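Local atomic coordinates of probable porin (Pseudomonas aeruginosa, PDB entry 2Y0H), a protein that probably acts as a porin of the OprD family, forming a channel through the outer membrane for small solutes. Residues A[125-135]-A[146-156]. Residues are numbered along the deposited sequence; the frame is centred on the assembly and turned at random.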
loop_
_atom_site.group_PDB
_atom_site.type_symbol
_atom_site.label_atom_id
_atom_site.label_comp_id
_atom_site.label_asym_id
_atom_site.label_seq_id
_atom_site.Cartn_x
_atom_site.Cartn_y
_atom_site.Cartn_z
ATOM N N LEU A 125 -7.286 8.367 5.921
ATOM C CA LEU A 125 -8.181 8.225 7.064
ATOM C C LEU A 125 -8.723 6.810 7.180
ATOM O O LEU A 125 -8.686 6.201 8.248
ATOM C CB LEU A 125 -9.340 9.227 6.984
ATOM C CG LEU A 125 -10.294 9.222 8.183
ATOM C CD1 LEU A 125 -9.562 9.649 9.456
ATOM C CD2 LEU A 125 -11.537 10.104 7.941
ATOM N N LEU A 126 -9.241 6.298 6.075
ATOM C CA LEU A 126 -9.834 4.976 6.056
ATOM C C LEU A 126 -9.143 4.126 5.005
ATOM O O LEU A 126 -8.592 4.650 4.047
ATOM C CB LEU A 126 -11.331 5.082 5.750
ATOM C CG LEU A 126 -12.169 5.757 6.830
ATOM C CD1 LEU A 126 -13.554 6.044 6.301
ATOM C CD2 LEU A 126 -12.227 4.883 8.078
ATOM N N PRO A 127 -9.174 2.806 5.185
ATOM C CA PRO A 127 -8.609 1.949 4.145
ATOM C C PRO A 127 -9.472 1.981 2.901
ATOM O O PRO A 127 -10.700 2.021 2.994
ATOM C CB PRO A 127 -8.670 0.557 4.770
ATOM C CG PRO A 127 -9.822 0.638 5.736
ATOM C CD PRO A 127 -9.790 2.038 6.281
ATOM N N GLN A 128 -8.825 1.979 1.742
ATOM C CA GLN A 128 -9.500 1.705 0.485
ATOM C C GLN A 128 -9.981 0.252 0.517
ATOM O O GLN A 128 -9.282 -0.618 1.029
ATOM C CB GLN A 128 -8.517 1.895 -0.668
ATOM C CG GLN A 128 -8.941 1.305 -1.994
ATOM C CD GLN A 128 -7.858 1.474 -3.076
ATOM O OE1 GLN A 128 -6.662 1.410 -2.788
ATOM N NE2 GLN A 128 -8.280 1.706 -4.310
ATOM N N THR A 129 -11.162 -0.018 -0.024
ATOM C CA THR A 129 -11.635 -1.398 -0.113
ATOM C C THR A 129 -11.989 -1.755 -1.543
ATOM O O THR A 129 -12.193 -0.879 -2.385
ATOM C CB THR A 129 -12.884 -1.642 0.760
ATOM O OG1 THR A 129 -13.962 -0.834 0.284
ATOM C CG2 THR A 129 -12.608 -1.305 2.229
ATOM N N PHE A 130 -12.062 -3.052 -1.814
ATOM C CA PHE A 130 -12.488 -3.552 -3.115
ATOM C C PHE A 130 -13.609 -4.567 -2.870
ATOM O O PHE A 130 -13.670 -5.177 -1.800
ATOM C CB PHE A 130 -11.322 -4.245 -3.841
ATOM C CG PHE A 130 -10.245 -3.306 -4.334
ATOM C CD1 PHE A 130 -9.243 -2.856 -3.478
ATOM C CD2 PHE A 130 -10.226 -2.889 -5.660
ATOM C CE1 PHE A 130 -8.272 -1.991 -3.926
ATOM C CE2 PHE A 130 -9.241 -2.030 -6.116
ATOM C CZ PHE A 130 -8.261 -1.578 -5.247
ATOM N N ASP A 131 -14.500 -4.744 -3.843
ATOM C CA ASP A 131 -15.371 -5.918 -3.835
ATOM C C ASP A 131 -14.816 -6.897 -4.850
ATOM O O ASP A 131 -14.476 -6.510 -5.971
ATOM C CB ASP A 131 -16.814 -5.575 -4.195
ATOM C CG ASP A 131 -17.470 -4.660 -3.181
ATOM O OD1 ASP A 131 -17.020 -4.637 -2.017
ATOM O OD2 ASP A 131 -18.436 -3.966 -3.552
ATOM N N GLY A 132 -14.718 -8.160 -4.452
ATOM C CA GLY A 132 -14.250 -9.194 -5.347
ATOM C C GLY A 132 -14.286 -10.583 -4.753
ATOM O O GLY A 132 -14.925 -10.850 -3.729
ATOM N N ALA A 133 -13.601 -11.488 -5.427
ATOM C CA ALA A 133 -13.451 -12.845 -4.942
ATOM C C ALA A 133 -11.960 -13.180 -4.980
ATOM O O ALA A 133 -11.297 -12.960 -5.996
ATOM C CB ALA A 133 -14.256 -13.801 -5.797
ATOM N N LEU A 134 -11.441 -13.679 -3.861
ATOM C CA LEU A 134 -10.014 -13.949 -3.703
ATOM C C LEU A 134 -9.775 -15.362 -3.161
ATOM O O LEU A 134 -10.250 -15.719 -2.076
ATOM C CB LEU A 134 -9.389 -12.925 -2.738
ATOM C CG LEU A 134 -7.863 -12.871 -2.591
ATOM C CD1 LEU A 134 -7.195 -12.677 -3.934
ATOM C CD2 LEU A 134 -7.461 -11.745 -1.624
ATOM N N LEU A 135 -9.025 -16.153 -3.918
ATOM C CA LEU A 135 -8.708 -17.528 -3.544
ATOM C C LEU A 135 -7.230 -17.578 -3.206
ATOM O O LEU A 135 -6.409 -17.123 -3.994
ATOM C CB LEU A 135 -9.019 -18.465 -4.720
ATOM C CG LEU A 135 -9.031 -20.003 -4.651
ATOM C CD1 LEU A 135 -7.622 -20.569 -4.742
ATOM C CD2 LEU A 135 -9.780 -20.556 -3.432
ATOM N N THR A 146 -2.305 -17.600 -5.525
ATOM C CA THR A 146 -3.402 -16.648 -5.412
ATOM C C THR A 146 -4.110 -16.454 -6.753
ATOM O O THR A 146 -3.483 -16.430 -7.818
ATOM C CB THR A 146 -2.910 -15.287 -4.887
ATOM O OG1 THR A 146 -2.241 -15.479 -3.640
ATOM C CG2 THR A 146 -4.086 -14.320 -4.688
ATOM N N ALA A 147 -5.426 -16.342 -6.693
ATOM C CA ALA A 147 -6.217 -16.061 -7.878
ATOM C C ALA A 147 -7.408 -15.260 -7.411
ATOM O O ALA A 147 -8.035 -15.593 -6.403
ATOM C CB ALA A 147 -6.659 -17.358 -8.577
ATOM N N GLY A 148 -7.704 -14.181 -8.118
ATOM C CA GLY A 148 -8.763 -13.306 -7.674
ATOM C C GLY A 148 -9.368 -12.466 -8.776
ATOM O O GLY A 148 -8.815 -12.322 -9.861
ATOM N N GLN A 149 -10.535 -11.913 -8.489
ATOM C CA GLN A 149 -11.116 -10.941 -9.373
ATOM C C GLN A 149 -11.727 -9.853 -8.518
ATOM O O GLN A 149 -12.478 -10.139 -7.585
ATOM C CB GLN A 149 -12.175 -11.594 -10.250
ATOM C CG GLN A 149 -12.726 -10.692 -11.354
ATOM C CD GLN A 149 -13.833 -11.381 -12.138
ATOM O OE1 GLN A 149 -14.942 -11.525 -11.641
ATOM N NE2 GLN A 149 -13.521 -11.838 -13.352
ATOM N N LEU A 150 -11.398 -8.607 -8.832
ATOM C CA LEU A 150 -12.012 -7.453 -8.168
ATOM C C LEU A 150 -12.987 -6.783 -9.133
ATOM O O LEU A 150 -12.687 -6.655 -10.338
ATOM C CB LEU A 150 -10.932 -6.457 -7.726
ATOM C CG LEU A 150 -9.721 -7.046 -6.999
ATOM C CD1 LEU A 150 -8.769 -5.926 -6.640
ATOM C CD2 LEU A 150 -10.151 -7.821 -5.743
ATOM N N TRP A 151 -14.140 -6.358 -8.610
ATOM C CA TRP A 151 -15.202 -5.800 -9.442
ATOM C C TRP A 151 -15.379 -4.311 -9.189
ATOM O O TRP A 151 -15.788 -3.569 -10.083
ATOM C CB TRP A 151 -16.533 -6.524 -9.217
ATOM C CG TRP A 151 -16.388 -8.000 -9.060
ATOM C CD1 TRP A 151 -15.790 -8.862 -9.936
ATOM C CD2 TRP A 151 -16.852 -8.798 -7.963
ATOM N NE1 TRP A 151 -15.843 -10.146 -9.444
ATOM C CE2 TRP A 151 -16.485 -10.133 -8.233
ATOM C CE3 TRP A 151 -17.530 -8.512 -6.774
ATOM C CZ2 TRP A 151 -16.770 -11.179 -7.360
ATOM C CZ3 TRP A 151 -17.822 -9.556 -5.912
ATOM C CH2 TRP A 151 -17.445 -10.871 -6.212
ATOM N N LYS A 152 -15.079 -3.864 -7.974
ATOM C CA LYS A 152 -15.152 -2.432 -7.678
ATOM C C LYS A 152 -14.202 -1.941 -6.609
ATOM O O LYS A 152 -13.820 -2.677 -5.704
ATOM C CB LYS A 152 -16.577 -1.974 -7.346
ATOM C CG LYS A 152 -17.420 -2.953 -6.570
ATOM C CD LYS A 152 -18.683 -2.266 -6.049
ATOM C CE LYS A 152 -19.433 -1.538 -7.161
ATOM N NZ LYS A 152 -19.994 -2.475 -8.173
ATOM N N SER A 153 -13.857 -0.668 -6.736
ATOM C CA SER A 153 -12.973 0.026 -5.826
ATOM C C SER A 153 -13.790 1.081 -5.081
ATOM O O SER A 153 -14.575 1.793 -5.701
ATOM C CB SER A 153 -11.847 0.698 -6.624
ATOM O OG SER A 153 -11.036 1.526 -5.797
ATOM N N ARG A 154 -13.603 1.171 -3.763
ATOM C CA ARG A 154 -14.291 2.169 -2.924
ATOM C C ARG A 154 -13.337 3.024 -2.111
ATOM O O ARG A 154 -12.535 2.487 -1.338
ATOM C CB ARG A 154 -15.223 1.491 -1.924
ATOM C CG ARG A 154 -16.518 1.026 -2.518
ATOM C CD ARG A 154 -17.556 0.720 -1.450
ATOM N NE ARG A 154 -18.859 0.523 -2.084
ATOM C CZ ARG A 154 -19.234 -0.628 -2.626
ATOM N NH1 ARG A 154 -18.407 -1.665 -2.572
ATOM N NH2 ARG A 154 -20.426 -0.752 -3.201
ATOM N N THR A 155 -13.444 4.344 -2.256
ATOM C CA THR A 155 -12.765 5.280 -1.348
ATOM C C THR A 155 -13.705 6.395 -0.889
ATOM O O THR A 155 -14.757 6.611 -1.497
ATOM C CB THR A 155 -11.533 5.934 -2.000
ATOM O OG1 THR A 155 -11.960 6.745 -3.097
ATOM C CG2 THR A 155 -10.585 4.881 -2.511
ATOM N N ARG A 156 -13.311 7.104 0.173
ATOM C CA ARG A 156 -14.084 8.230 0.720
ATOM C C ARG A 156 -14.477 9.253 -0.356
ATOM O O ARG A 156 -15.202 10.218 -0.072
ATOM C CB ARG A 156 -13.329 8.904 1.890
ATOM C CG ARG A 156 -14.121 9.979 2.655
ATOM C CD ARG A 156 -13.586 10.239 4.092
ATOM N NE ARG A 156 -12.349 11.025 4.140
ATOM C CZ ARG A 156 -12.066 11.933 5.077
ATOM N NH1 ARG A 156 -12.935 12.189 6.045
ATOM N NH2 ARG A 156 -10.914 12.594 5.050
#
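Asp131 O accepts two backbone N-H groups of the neighbouring strand: an almost straight, short bond from Trp151 N (2.7 Å, 179° at the hydrogen) and a weak one from Lys152 N (3.4 Å). The register slips by one residue here, and the indole of Trp151 folds back across the partner strand. Gly132 CA sits over its six-membered ring, 3.4 Å from the centroid and only 4° off the normal, a CH-pi contact. Trp151 NE1 bonds in the ring plane to a lone pair of Gln149 OE1, which helps fix the indole's rotation; a detergent molecule also touches this side chain. Arg154, extended from CG to NE, brings NH1 to Asp131 OD2 in a salt bridge modelled unusually short at 2.5 Å, within the guanidinium plane but from above the carboxylate plane. On the face bearing Phe130, Leu150 CD1 lies over its ring; from the preceding loop, Gln128 NE2 donates to Ser153 OG (3.1 Å) while Gln128 OE1 is held by Asp121 N. Regular antiparallel pairing continues beyond the slip to Leu135 and Ala147. The two strands form a hairpin of the closed antiparallel porin barrel, interrupted by a classic beta bulge.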